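Local coordinates for protein carboxylesterase (Ferroplasma acidiphilum, PDB 3WJ2) that probably hydrolyses carboxylic esters, as a carboxylesterase built on the alpha/beta-hydrolase fold, at residues 242-247 / 302-307; 182-187 / 282-287; 46-51 / 102-107; 128-133 / 163-168; 67-72 / 109-114. All coordinates share one frame; numbering follows the deposited sequence.

Contact 1 of 5, residues 242-247 / 302-307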
# COMPACT_ATOMS: atom_id res chain seq x y z
N PRO B 242 -3.15 -6.33 -27.68
CA PRO B 242 -3.58 -6.93 -26.40
C PRO B 242 -2.28 -7.20 -25.57
O PRO B 242 -1.25 -7.57 -26.18
CB PRO B 242 -4.24 -8.22 -26.84
CG PRO B 242 -4.73 -7.87 -28.29
CD PRO B 242 -3.69 -7.01 -28.87
N ALA B 243 -2.39 -7.01 -24.26
CA ALA B 243 -1.21 -7.10 -23.41
C ALA B 243 -1.43 -8.16 -22.32
O ALA B 243 -2.58 -8.39 -21.81
CB ALA B 243 -0.92 -5.79 -22.73
N ILE B 244 -0.29 -8.81 -21.97
CA ILE B 244 -0.21 -9.56 -20.69
C ILE B 244 0.92 -8.87 -19.91
O ILE B 244 2.06 -8.76 -20.42
CB ILE B 244 0.14 -11.00 -20.91
CG1 ILE B 244 -0.88 -11.68 -21.83
CG2 ILE B 244 0.31 -11.75 -19.56
CD1 ILE B 244 -0.41 -13.16 -22.31
N MET B 245 0.63 -8.47 -18.66
CA MET B 245 1.60 -7.74 -17.81
C MET B 245 1.78 -8.56 -16.56
O MET B 245 0.82 -8.96 -15.91
CB MET B 245 1.11 -6.34 -17.37
CG MET B 245 2.02 -5.69 -16.35
SD MET B 245 3.57 -5.06 -17.11
CE MET B 245 2.97 -3.53 -17.98
N VAL B 246 3.07 -8.86 -16.27
CA VAL B 246 3.37 -9.57 -14.98
C VAL B 246 4.25 -8.63 -14.20
O VAL B 246 5.29 -8.16 -14.64
CB VAL B 246 4.20 -10.85 -15.31
CG1 VAL B 246 4.58 -11.55 -13.99
CG2 VAL B 246 3.32 -11.80 -16.24
N THR B 247 3.84 -8.35 -12.97
CA THR B 247 4.67 -7.57 -12.04
C THR B 247 4.95 -8.45 -10.83
O THR B 247 4.39 -9.54 -10.64
CB THR B 247 3.84 -6.30 -11.52
OG1 THR B 247 2.84 -6.75 -10.61
CG2 THR B 247 3.15 -5.65 -12.73
N ARG B 302 1.14 -20.64 -21.23
CA ARG B 302 0.04 -21.42 -21.67
C ARG B 302 -1.15 -20.69 -22.22
O ARG B 302 -1.97 -21.33 -22.89
CB ARG B 302 -0.33 -22.50 -20.61
CG ARG B 302 0.79 -23.45 -20.37
CD ARG B 302 0.39 -24.46 -19.23
NE ARG B 302 1.55 -25.35 -19.01
CZ ARG B 302 1.49 -26.41 -18.22
NH1 ARG B 302 0.36 -26.65 -17.55
NH2 ARG B 302 2.52 -27.23 -18.09
N ILE B 303 -1.22 -19.36 -22.02
CA ILE B 303 -2.32 -18.58 -22.64
C ILE B 303 -1.79 -17.86 -23.88
O ILE B 303 -2.60 -17.44 -24.65
CB ILE B 303 -3.07 -17.63 -21.70
CG1 ILE B 303 -2.20 -16.50 -21.04
CG2 ILE B 303 -3.71 -18.53 -20.57
CD1 ILE B 303 -3.11 -15.35 -20.52
N ILE B 304 -0.46 -17.74 -24.04
CA ILE B 304 0.07 -17.09 -25.27
C ILE B 304 -0.52 -17.63 -26.62
O ILE B 304 -0.91 -16.80 -27.47
CB ILE B 304 1.57 -17.13 -25.29
CG1 ILE B 304 2.18 -16.11 -24.30
CG2 ILE B 304 2.12 -16.89 -26.74
CD1 ILE B 304 3.70 -16.25 -24.13
N PRO B 305 -0.65 -18.96 -26.76
CA PRO B 305 -1.13 -19.46 -28.04
C PRO B 305 -2.51 -18.94 -28.40
O PRO B 305 -2.77 -18.80 -29.63
CB PRO B 305 -1.04 -21.01 -27.89
CG PRO B 305 -0.86 -21.27 -26.51
CD PRO B 305 -0.27 -20.05 -25.84
N ASP B 306 -3.36 -18.57 -27.43
CA ASP B 306 -4.71 -18.00 -27.72
C ASP B 306 -4.71 -16.68 -28.49
O ASP B 306 -5.70 -16.28 -29.12
CB ASP B 306 -5.54 -17.89 -26.43
CG ASP B 306 -5.91 -19.28 -25.88
OD1 ASP B 306 -5.10 -20.22 -25.96
OD2 ASP B 306 -7.07 -19.37 -25.50
N TYR B 307 -3.59 -15.95 -28.36
CA TYR B 307 -3.45 -14.69 -29.05
C TYR B 307 -2.91 -14.82 -30.49
O TYR B 307 -2.85 -13.76 -31.20
CB TYR B 307 -2.50 -13.81 -28.26
CG TYR B 307 -3.02 -13.38 -26.93
CD1 TYR B 307 -3.69 -12.14 -26.77
CD2 TYR B 307 -2.86 -14.21 -25.82
CE1 TYR B 307 -4.15 -11.72 -25.46
CE2 TYR B 307 -3.37 -13.83 -24.57
CZ TYR B 307 -4.01 -12.60 -24.39
OH TYR B 307 -4.40 -12.29 -23.13
O HOH W 1 -4.96 -9.54 -22.83
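I244 pushes its CD1 methyl among three side chains of segment 302-307. The methyl lies 3.8 Å from Y307 CE2, approaching that ring obliquely. It is 3.9 Å from I303 CD1, and I304 CG1 is a looser neighbour at 4.4 Å. One bond back, I244 CG1 sits 3.8 Å from Y307 OH. P242 meets the same ring elsewhere: its CB lies near the ring plane, at the edge, 3.8 Å from Y307 CE1. Chi1 of -58° sets I244 CG1 anti to the carbonyl carbon, beside Y307 OH, and the extended chi2 (170°) carries CD1 on.

The polar tip of the tyrosine is bridged through water. Water 1 lies 2.8 Å from Y307 OH and donates to A243 O, also at 2.8 Å. Y307 N bonds to I304 O at 2.9 Å, and that oxygen also lies in the plane of the Y307 ring, at its edge.

Further out, V272 touches both I244 and Y307, and R270 touches both P242 and Y307. I304 leans on V181. The outer side of segment 302-307 faces a second subunit, where D306 pairs with K298 and R302 of that subunit. The arrangement is that of an alpha/beta hydrolase, in which the end of the last helix, 291-303, and the C-terminal tail lie against a parallel strand of the central sheet.

Contact 2 of 5, residues 182-187 / 282-287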
# COMPACT_ATOMS: atom_id res chain seq x y z
N LEU B 182 4.54 -8.85 -21.35
CA LEU B 182 5.52 -7.97 -20.70
C LEU B 182 5.78 -8.50 -19.30
O LEU B 182 5.01 -8.30 -18.38
CB LEU B 182 4.91 -6.49 -20.54
CG LEU B 182 4.44 -5.95 -21.91
CD1 LEU B 182 3.68 -4.57 -21.66
CD2 LEU B 182 5.55 -5.77 -22.96
N PHE B 183 6.98 -9.11 -19.12
CA PHE B 183 7.33 -9.47 -17.75
C PHE B 183 8.13 -8.35 -17.15
O PHE B 183 9.29 -8.02 -17.52
CB PHE B 183 8.31 -10.76 -17.81
CG PHE B 183 7.60 -12.04 -18.09
CD1 PHE B 183 7.07 -12.80 -17.05
CD2 PHE B 183 7.56 -12.54 -19.42
CE1 PHE B 183 6.35 -13.98 -17.34
CE2 PHE B 183 6.87 -13.77 -19.71
CZ PHE B 183 6.31 -14.49 -18.65
N TYR B 184 7.47 -7.70 -16.16
CA TYR B 184 8.10 -6.62 -15.36
C TYR B 184 9.04 -5.68 -16.16
O TYR B 184 10.25 -5.50 -15.84
CB TYR B 184 8.76 -7.20 -14.06
CG TYR B 184 9.59 -8.44 -14.28
CD1 TYR B 184 10.92 -8.29 -14.60
CD2 TYR B 184 8.97 -9.69 -14.17
CE1 TYR B 184 11.71 -9.51 -14.74
CE2 TYR B 184 9.68 -10.88 -14.28
CZ TYR B 184 11.01 -10.72 -14.58
OH TYR B 184 11.79 -11.92 -14.77
N PRO B 185 8.48 -4.90 -17.14
CA PRO B 185 9.33 -3.99 -17.90
C PRO B 185 9.78 -2.74 -17.05
O PRO B 185 9.07 -2.35 -16.09
CB PRO B 185 8.34 -3.39 -18.94
CG PRO B 185 6.93 -3.69 -18.39
CD PRO B 185 7.09 -5.03 -17.59
N SER B 186 10.90 -2.14 -17.43
CA SER B 186 11.24 -0.78 -16.99
C SER B 186 10.32 0.11 -17.91
O SER B 186 10.09 -0.21 -19.10
CB SER B 186 12.73 -0.48 -17.04
OG SER B 186 13.18 -0.88 -18.36
N LEU B 187 9.64 1.10 -17.39
CA LEU B 187 8.79 1.86 -18.29
C LEU B 187 8.89 3.39 -18.12
O LEU B 187 8.28 4.17 -18.90
CB LEU B 187 7.34 1.54 -18.01
CG LEU B 187 6.89 0.09 -18.42
CD1 LEU B 187 5.52 -0.20 -17.68
CD2 LEU B 187 6.81 -0.07 -19.89
N GLY B 282 13.21 -10.30 -11.67
CA GLY B 282 13.99 -11.42 -12.23
C GLY B 282 13.26 -12.70 -11.98
O GLY B 282 13.75 -13.74 -12.40
N SER B 283 12.04 -12.69 -11.40
CA SER B 283 11.36 -13.93 -10.99
C SER B 283 11.20 -14.91 -12.18
O SER B 283 11.37 -16.11 -12.01
CB SER B 283 10.00 -13.68 -10.40
OG SER B 283 9.28 -12.85 -11.36
N ALA B 284 10.87 -14.43 -13.38
CA ALA B 284 10.63 -15.35 -14.50
C ALA B 284 11.90 -16.12 -14.88
O ALA B 284 11.73 -17.31 -15.16
CB ALA B 284 10.09 -14.56 -15.68
N THR B 285 13.02 -15.43 -14.92
CA THR B 285 14.25 -16.10 -15.31
C THR B 285 14.72 -16.89 -14.10
O THR B 285 15.68 -17.71 -14.27
CB THR B 285 15.23 -15.15 -15.91
OG1 THR B 285 15.35 -13.98 -15.12
CG2 THR B 285 14.83 -14.78 -17.37
N ASP B 286 14.12 -16.70 -12.93
CA ASP B 286 14.41 -17.59 -11.75
C ASP B 286 13.54 -18.83 -11.70
O ASP B 286 13.41 -19.45 -10.64
CB ASP B 286 14.18 -16.78 -10.49
CG ASP B 286 15.12 -15.65 -10.35
OD1 ASP B 286 16.21 -15.59 -10.96
OD2 ASP B 286 14.75 -14.68 -9.56
N PHE B 287 12.93 -19.26 -12.79
CA PHE B 287 12.01 -20.34 -12.81
C PHE B 287 12.60 -21.70 -12.32
O PHE B 287 11.83 -22.59 -12.01
CB PHE B 287 11.34 -20.58 -14.17
CG PHE B 287 12.30 -21.19 -15.19
CD1 PHE B 287 12.14 -22.52 -15.58
CD2 PHE B 287 13.35 -20.42 -15.70
CE1 PHE B 287 13.09 -23.04 -16.54
CE2 PHE B 287 14.32 -20.91 -16.62
CZ PHE B 287 14.15 -22.23 -17.05
O HOH W 2 14.24 -11.58 -15.69
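Y184 holds CG between its backbone N and its carbonyl carbon (chi1 46°), and from there the ring runs out to segment 282-287. F183 next to it has CG anti to the carbonyl carbon (chi1 -76°), and its ring meets A284. F183 CB lies over one face of the Y184 ring, toward its rim.

Y184 OH accepts a hydrogen bond from A284 N at 3.0 Å. The bond is bent, with an angle of 136° at the hydrogen, and the donor lies near the ring plane. Water 2, also in that plane, is 2.6 Å from Y184 OH and 2.7 Å from T285 OG1. The methyl of A284 sits 3.3 Å from Y184 OH and 3.8 Å from F183 CD1.

Segment 182-187 leaves strand 180-183 of the alpha/beta-hydrolase sheet, and segment 282-287 lies in the loop between strand 271-280 and helix 291-303. The Y184 side chain also touches the GxSxG pattern of G154, S156 and G158, which is probably the nucleophile elbow of this family.

A phenylalanine in place of Y184 would probably leave A284 N without its acceptor and water 2 without one of its partners.

S283 OG lies 3.5 Å from Y184 CE2, but its hydrogen bond goes to N248. G282 brings its N to 3.5 Å from Y184 CE1, and its positive phi would press a side chain against the preceding carbonyl oxygen. H281 meets the Y184 ring edge-to-face.

Contact 3 of 5, residues 46-51 / 102-107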
# COMPACT_ATOMS: atom_id res chain seq x y z
N ALA B 46 19.88 -27.79 -15.75
CA ALA B 46 19.67 -28.68 -16.90
C ALA B 46 18.69 -28.04 -17.85
O ALA B 46 17.59 -27.69 -17.37
CB ALA B 46 19.04 -29.99 -16.43
N PRO B 47 19.00 -27.95 -19.16
CA PRO B 47 18.02 -27.39 -20.14
C PRO B 47 16.93 -28.38 -20.51
O PRO B 47 17.14 -29.64 -20.51
CB PRO B 47 18.85 -27.06 -21.38
CG PRO B 47 19.99 -28.02 -21.36
CD PRO B 47 20.26 -28.31 -19.86
N VAL B 48 15.73 -27.85 -20.75
CA VAL B 48 14.60 -28.60 -21.24
C VAL B 48 14.79 -28.92 -22.74
O VAL B 48 15.35 -28.08 -23.47
CB VAL B 48 13.25 -27.82 -20.97
CG1 VAL B 48 12.12 -28.33 -21.83
CG2 VAL B 48 12.93 -27.91 -19.49
N GLU B 49 14.44 -30.16 -23.11
CA GLU B 49 14.55 -30.64 -24.50
C GLU B 49 13.56 -30.00 -25.38
O GLU B 49 12.35 -29.92 -25.08
CB GLU B 49 14.44 -32.19 -24.59
CG GLU B 49 15.67 -32.80 -23.93
CD GLU B 49 17.03 -32.28 -24.50
OE1 GLU B 49 17.26 -32.31 -25.75
OE2 GLU B 49 17.88 -31.85 -23.67
N ILE B 50 14.07 -29.53 -26.53
CA ILE B 50 13.22 -28.97 -27.54
C ILE B 50 13.45 -29.64 -28.91
O ILE B 50 14.60 -29.77 -29.31
CB ILE B 50 13.51 -27.42 -27.71
CG1 ILE B 50 13.17 -26.72 -26.38
CG2 ILE B 50 12.71 -26.83 -28.91
CD1 ILE B 50 11.70 -26.77 -26.07
N LYS B 51 12.37 -29.97 -29.60
CA LYS B 51 12.47 -30.67 -30.93
C LYS B 51 13.35 -29.97 -31.96
O LYS B 51 14.26 -30.57 -32.56
CB LYS B 51 11.11 -30.84 -31.53
CG LYS B 51 10.25 -31.84 -30.80
CD LYS B 51 9.03 -32.17 -31.64
CE LYS B 51 8.13 -33.12 -30.82
NZ LYS B 51 7.20 -32.32 -29.95
N LEU B 102 10.03 -21.43 -22.17
CA LEU B 102 8.89 -20.82 -22.82
C LEU B 102 8.42 -21.55 -24.04
O LEU B 102 7.24 -21.56 -24.28
CB LEU B 102 9.24 -19.41 -23.28
CG LEU B 102 9.56 -18.39 -22.20
CD1 LEU B 102 9.88 -16.96 -22.90
CD2 LEU B 102 8.44 -18.20 -21.21
N ALA B 103 9.33 -22.05 -24.88
CA ALA B 103 8.89 -22.82 -26.01
C ALA B 103 8.13 -24.11 -25.66
O ALA B 103 7.12 -24.37 -26.27
CB ALA B 103 10.14 -23.10 -26.89
N LYS B 104 8.63 -24.79 -24.63
CA LYS B 104 8.03 -26.07 -24.22
C LYS B 104 6.61 -25.80 -23.67
O LYS B 104 5.63 -26.44 -24.06
CB LYS B 104 8.90 -26.77 -23.25
CG LYS B 104 8.34 -28.17 -22.85
CD LYS B 104 9.39 -29.35 -23.02
CE LYS B 104 9.14 -30.31 -24.22
NZ LYS B 104 10.28 -31.23 -24.47
N GLU B 105 6.48 -24.76 -22.83
CA GLU B 105 5.20 -24.50 -22.22
C GLU B 105 4.14 -23.81 -23.10
O GLU B 105 2.93 -24.02 -22.93
CB GLU B 105 5.42 -23.66 -20.96
CG GLU B 105 6.26 -24.38 -19.88
CD GLU B 105 5.60 -25.64 -19.34
OE1 GLU B 105 4.37 -25.76 -19.41
OE2 GLU B 105 6.37 -26.59 -18.96
N SER B 106 4.57 -22.97 -24.08
CA SER B 106 3.66 -22.30 -24.94
C SER B 106 3.27 -23.13 -26.16
O SER B 106 2.23 -22.92 -26.69
CB SER B 106 4.22 -20.94 -25.46
OG SER B 106 5.40 -21.17 -26.27
N GLY B 107 4.21 -23.98 -26.60
CA GLY B 107 3.87 -24.66 -27.87
C GLY B 107 3.97 -23.83 -29.11
O GLY B 107 3.49 -24.24 -30.15
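K104 NZ donates to E49 O, at a modelled 2.5 Å that is too short to trust, and has a long, weak ion pair with D72. Chi1 of -177° sets K104 CG anti to its backbone N. The position of the lysine chain beyond CG is uncertain, because CD is also modelled too close to V48 CG1. K51 NZ, from the same loop as E49, has its own acceptor in D72 O.

The apolar part belongs to I50. Its CD1 lies 4.0 Å from K104 CB and 4.1 Å from A103 CB. The side chains of I50 and K104 slide past each other in opposite directions, and the I50 methyl meets the lysine at CB.

This is a surface contact on the alpha/beta-hydrolase fold. Segment 46-51 is in the loop that leads into strand 52-60, outermost in the sheet of this chain. Helix 96-106 packs on strand 109-113 through L102 and A103, which both touch I110.

The helix end is tied up from within. L102 O accepts from S106 N at 3.0 Å and from S106 OG at 2.7 Å, the two donors reaching it from opposite faces of its plane. G107 then leaves the helix with positive phi. R100 adds a further link to the loop by bonding to V48 O.

Contact 4 of 5, residues 128-133 / 163-168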
# COMPACT_ATOMS: atom_id res chain seq x y z
N ASN B 128 15.57 0.48 -31.79
CA ASN B 128 15.49 0.30 -33.22
C ASN B 128 15.73 -1.17 -33.61
O ASN B 128 15.11 -1.65 -34.55
CB ASN B 128 16.55 1.20 -33.90
CG ASN B 128 16.16 2.69 -33.88
OD1 ASN B 128 14.95 3.07 -33.70
ND2 ASN B 128 17.18 3.56 -34.08
N ASP B 129 16.60 -1.87 -32.86
CA ASP B 129 16.79 -3.27 -33.11
C ASP B 129 15.49 -4.07 -32.88
O ASP B 129 15.15 -5.00 -33.65
CB ASP B 129 17.91 -3.81 -32.25
CG ASP B 129 19.25 -3.29 -32.62
OD1 ASP B 129 19.41 -2.65 -33.70
OD2 ASP B 129 20.20 -3.49 -31.84
N ALA B 130 14.80 -3.79 -31.80
CA ALA B 130 13.53 -4.45 -31.47
C ALA B 130 12.45 -4.14 -32.54
O ALA B 130 11.85 -5.06 -33.11
CB ALA B 130 13.10 -4.08 -29.98
N TYR B 131 12.26 -2.84 -32.86
CA TYR B 131 11.26 -2.49 -33.85
C TYR B 131 11.58 -2.98 -35.23
O TYR B 131 10.71 -3.60 -35.89
CB TYR B 131 11.20 -0.98 -33.88
CG TYR B 131 10.22 -0.42 -34.93
CD1 TYR B 131 8.88 -0.26 -34.62
CD2 TYR B 131 10.69 -0.00 -36.20
CE1 TYR B 131 7.97 0.31 -35.54
CE2 TYR B 131 9.78 0.60 -37.15
CZ TYR B 131 8.45 0.72 -36.79
OH TYR B 131 7.50 1.30 -37.66
N ASP B 132 12.84 -2.80 -35.61
CA ASP B 132 13.26 -3.27 -36.95
C ASP B 132 13.24 -4.79 -37.04
O ASP B 132 12.83 -5.31 -38.12
CB ASP B 132 14.64 -2.72 -37.31
CG ASP B 132 14.62 -1.23 -37.57
OD1 ASP B 132 13.55 -0.57 -37.86
OD2 ASP B 132 15.73 -0.65 -37.54
N SER B 133 13.60 -5.54 -35.96
CA SER B 133 13.59 -6.99 -36.09
C SER B 133 12.17 -7.52 -36.23
O SER B 133 11.92 -8.50 -36.91
CB SER B 133 14.40 -7.75 -34.98
OG SER B 133 13.82 -7.43 -33.69
N ALA B 163 7.23 -3.18 -25.26
CA ALA B 163 6.11 -2.22 -25.06
C ALA B 163 6.43 -1.06 -26.00
O ALA B 163 5.49 -0.56 -26.64
CB ALA B 163 6.09 -1.73 -23.65
N ALA B 164 7.65 -0.58 -26.08
CA ALA B 164 7.98 0.63 -26.87
C ALA B 164 7.81 0.40 -28.36
O ALA B 164 7.33 1.30 -29.06
CB ALA B 164 9.38 1.02 -26.56
N LEU B 165 8.16 -0.79 -28.84
CA LEU B 165 8.09 -1.00 -30.29
C LEU B 165 6.59 -0.97 -30.66
O LEU B 165 6.27 -0.48 -31.76
CB LEU B 165 8.83 -2.26 -30.79
CG LEU B 165 8.15 -3.60 -30.50
CD1 LEU B 165 7.27 -3.98 -31.66
CD2 LEU B 165 9.27 -4.67 -30.43
N CYS B 166 5.69 -1.46 -29.78
CA CYS B 166 4.24 -1.45 -30.08
C CYS B 166 3.78 -0.02 -30.21
O CYS B 166 3.02 0.27 -31.15
CB CYS B 166 3.44 -2.14 -29.01
SG CYS B 166 3.77 -3.97 -29.08
N LEU B 167 4.26 0.85 -29.35
CA LEU B 167 3.85 2.27 -29.42
C LEU B 167 4.29 2.85 -30.77
O LEU B 167 3.55 3.61 -31.42
CB LEU B 167 4.58 3.09 -28.35
CG LEU B 167 3.91 3.03 -27.02
CD1 LEU B 167 4.78 3.70 -25.99
CD2 LEU B 167 2.47 3.87 -27.05
N LYS B 168 5.50 2.52 -31.23
CA LYS B 168 5.94 3.10 -32.54
C LYS B 168 5.15 2.50 -33.72
O LYS B 168 4.83 3.23 -34.73
CB LYS B 168 7.47 2.88 -32.71
CG LYS B 168 7.95 3.52 -34.05
CD LYS B 168 9.45 3.56 -34.23
CE LYS B 168 9.74 3.87 -35.78
NZ LYS B 168 11.28 4.15 -35.76
O HOH W 3 12.89 2.07 -35.18
O HOH W 4 6.07 3.39 -37.21
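Y131 and K168 make the aromatic part of this contact. The lysine chain, extended beyond CG, crosses the tyrosine at about a right angle. Its CE lies over one ring face, 3.7 Å from the ring centroid, in a CH-pi contact. K168 NZ follows at 4.4 Å from the centroid of the Y131 ring, 25° off the normal, and makes a cation-pi interaction. Chi1 of 177° puts Y131 CG anti to the backbone N, on the way to K168. L165 O sits at the ring edge of Y131, in its plane.

Two waters carry the polar links. Water 3 accepts from K168 NZ at 2.7 Å and donates to N128 OD1 at the same distance. Water 4 lies 2.6 Å from Y131 OH and donates to K168 O. The amine is therefore held by the ring and a solvent bridge. D132 is too far for a direct pair but may add some attraction.

The apolar part lies deeper. L165 CD2 is 3.9 Å from A130 CB, and L165 CB is 4.1 Å from Y131 CB.

Beside the contact, D129 forms salt bridges with R63 and R116. The two helix segments approach to 9.0 Å between axes, at -60°. Such packing of neighbouring helices on one side of the sheet belongs to the alpha/beta-hydrolase fold. Helix 157-172 begins within the GxSxG pattern, probably the nucleophile elbow.

Contact 5 of 5, residues 67-72 / 109-114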
# COMPACT_ATOMS: atom_id res chain seq x y z
N ALA B 67 19.83 -14.32 -33.76
CA ALA B 67 18.50 -14.77 -33.25
C ALA B 67 18.48 -16.27 -33.13
O ALA B 67 19.11 -16.95 -33.97
CB ALA B 67 17.41 -14.34 -34.10
N ARG B 68 17.87 -16.79 -32.07
CA ARG B 68 17.70 -18.25 -31.95
C ARG B 68 16.24 -18.58 -31.90
O ARG B 68 15.51 -18.06 -31.01
CB ARG B 68 18.48 -18.80 -30.76
CG ARG B 68 18.30 -20.28 -30.56
CD ARG B 68 19.24 -20.84 -29.53
NE ARG B 68 20.67 -20.73 -29.96
CZ ARG B 68 21.76 -20.80 -29.19
NH1 ARG B 68 21.69 -20.95 -27.83
NH2 ARG B 68 22.96 -20.66 -29.78
N MET B 69 15.80 -19.51 -32.75
CA MET B 69 14.44 -19.94 -32.84
C MET B 69 14.26 -21.32 -32.15
O MET B 69 15.10 -22.22 -32.32
CB MET B 69 14.06 -20.08 -34.30
CG MET B 69 12.66 -20.36 -34.54
SD MET B 69 12.04 -22.01 -34.22
CE MET B 69 13.06 -23.26 -35.14
N TYR B 70 13.31 -21.39 -31.22
CA TYR B 70 13.03 -22.63 -30.44
C TYR B 70 11.66 -23.05 -30.80
O TYR B 70 10.69 -22.21 -30.74
CB TYR B 70 13.02 -22.32 -28.93
CG TYR B 70 14.28 -21.73 -28.40
CD1 TYR B 70 15.27 -22.53 -27.82
CD2 TYR B 70 14.54 -20.31 -28.48
CE1 TYR B 70 16.39 -21.97 -27.30
CE2 TYR B 70 15.64 -19.76 -28.01
CZ TYR B 70 16.62 -20.57 -27.37
OH TYR B 70 17.75 -20.03 -26.82
N ASP B 71 11.44 -24.33 -31.17
CA ASP B 71 10.11 -24.69 -31.61
C ASP B 71 9.93 -26.16 -31.21
O ASP B 71 10.68 -27.02 -31.72
CB ASP B 71 10.01 -24.58 -33.13
CG ASP B 71 8.65 -24.90 -33.68
OD1 ASP B 71 7.69 -25.10 -32.89
OD2 ASP B 71 8.53 -24.91 -34.96
N ASP B 72 9.08 -26.39 -30.22
CA ASP B 72 8.86 -27.78 -29.77
C ASP B 72 7.66 -28.42 -30.42
O ASP B 72 7.19 -29.49 -29.95
CB ASP B 72 8.62 -27.76 -28.26
CG ASP B 72 8.97 -29.10 -27.56
OD1 ASP B 72 9.95 -29.77 -27.93
OD2 ASP B 72 8.24 -29.45 -26.58
N LYS B 109 6.53 -21.00 -31.67
CA LYS B 109 7.93 -20.66 -31.94
C LYS B 109 8.32 -19.48 -31.00
O LYS B 109 7.56 -18.47 -30.92
CB LYS B 109 8.15 -20.18 -33.38
CG LYS B 109 8.09 -21.39 -34.41
CD LYS B 109 8.22 -20.78 -35.76
CE LYS B 109 8.61 -21.82 -36.96
NZ LYS B 109 7.84 -23.09 -36.90
N ILE B 110 9.44 -19.61 -30.38
CA ILE B 110 10.01 -18.47 -29.64
C ILE B 110 11.32 -18.07 -30.39
O ILE B 110 12.26 -18.92 -30.57
CB ILE B 110 10.38 -18.92 -28.15
CG1 ILE B 110 9.14 -19.44 -27.40
CG2 ILE B 110 11.07 -17.76 -27.32
CD1 ILE B 110 7.96 -18.42 -27.26
N ILE B 111 11.46 -16.79 -30.71
CA ILE B 111 12.64 -16.33 -31.43
C ILE B 111 13.32 -15.33 -30.53
O ILE B 111 12.88 -14.17 -30.39
CB ILE B 111 12.31 -15.71 -32.83
CG1 ILE B 111 11.52 -16.78 -33.65
CG2 ILE B 111 13.64 -15.24 -33.54
CD1 ILE B 111 11.02 -16.21 -35.04
N SER B 112 14.44 -15.72 -29.95
CA SER B 112 15.15 -14.88 -28.99
C SER B 112 16.14 -14.02 -29.75
O SER B 112 17.03 -14.51 -30.49
CB SER B 112 15.81 -15.81 -27.96
OG SER B 112 16.64 -15.02 -27.10
N ILE B 113 15.97 -12.69 -29.65
CA ILE B 113 16.77 -11.76 -30.46
C ILE B 113 17.80 -11.00 -29.68
O ILE B 113 17.54 -10.46 -28.58
CB ILE B 113 15.83 -10.75 -31.18
CG1 ILE B 113 14.94 -11.52 -32.16
CG2 ILE B 113 16.61 -9.67 -31.93
CD1 ILE B 113 13.63 -10.77 -32.44
N GLU B 114 19.03 -11.04 -30.18
CA GLU B 114 20.13 -10.29 -29.56
C GLU B 114 20.25 -8.88 -30.04
O GLU B 114 21.10 -8.57 -30.95
CB GLU B 114 21.53 -10.97 -29.75
CG GLU B 114 21.84 -11.82 -28.64
CD GLU B 114 23.19 -12.52 -28.81
OE1 GLU B 114 24.03 -12.21 -29.73
OE2 GLU B 114 23.32 -13.47 -28.05
O HOH W 5 17.95 -17.30 -25.69
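R68 and Y70 zip their strand to S112 and I110 in the tight part of this contact. R68 N reaches S112 O at 2.9 Å, and S112 N reaches R68 O at 2.8 Å. Y70 N bonds to I110 O at 2.8 Å, and I110 N returns to Y70 O at 2.9 Å. M69 with I111 lies between them and A67 with I113 beyond R68, both non-hydrogen-bonded antiparallel pairs. On their face M69 CG lies 3.9 Å from I111 CG1, and A67 touches I111 and I113. On the other face the Y70 ring takes I110 O in its plane at the edge, 3.4 Å from CD2, with S112 CB further along that edge. Helix 96-106 covers this face. Water 5 donates to both Y70 OH and S112 OG, and Y70 OH also bonds to D96, so the buried hydroxyl is satisfied.

The packing is less tight toward R68, which is partly exposed. It leads its guanidinium away from the sheet partner to E93, D55 and D96.

At the strand end D71 OD2 meets K109 NZ at 2.7 Å in a salt bridge, the amine lying 44° out of the carboxylate plane. D71 OD1 accepts from N73 N and A75 N. An alanine in place of D71 would probably leave the buried K109 charge without its mate and those two amides without their acceptor. E52 lies close to D71 OD2, a like charge. That neighbour would tend to favour a proton on one of the two acids, while K109, also bonded to A75 O, would favour the charged carboxylate.

From the N terminus, contact 3 opens first at 46-51, and contact 5 opens at 67-72 before 102-107 closes contact 3. Contact 5 closes at 109-114, so the two cross. They touch through I50, which packs on D71 and D72, joining the loop before strand 52-60, helix 96-106 and the antiparallel edge of the sheet. Contact 4 follows in series and closes a short loop between helices 125-139 and 157-172. It touches contact 5 through S133 and I113. Contacts 2 and 1 cross in turn: 182-187, 242-247, 282-287, 302-307. Their neighbouring strands tie the parallel half of the sheet to the C-terminal segments. The R302-E105 salt bridge joins contact 1 to contact 3.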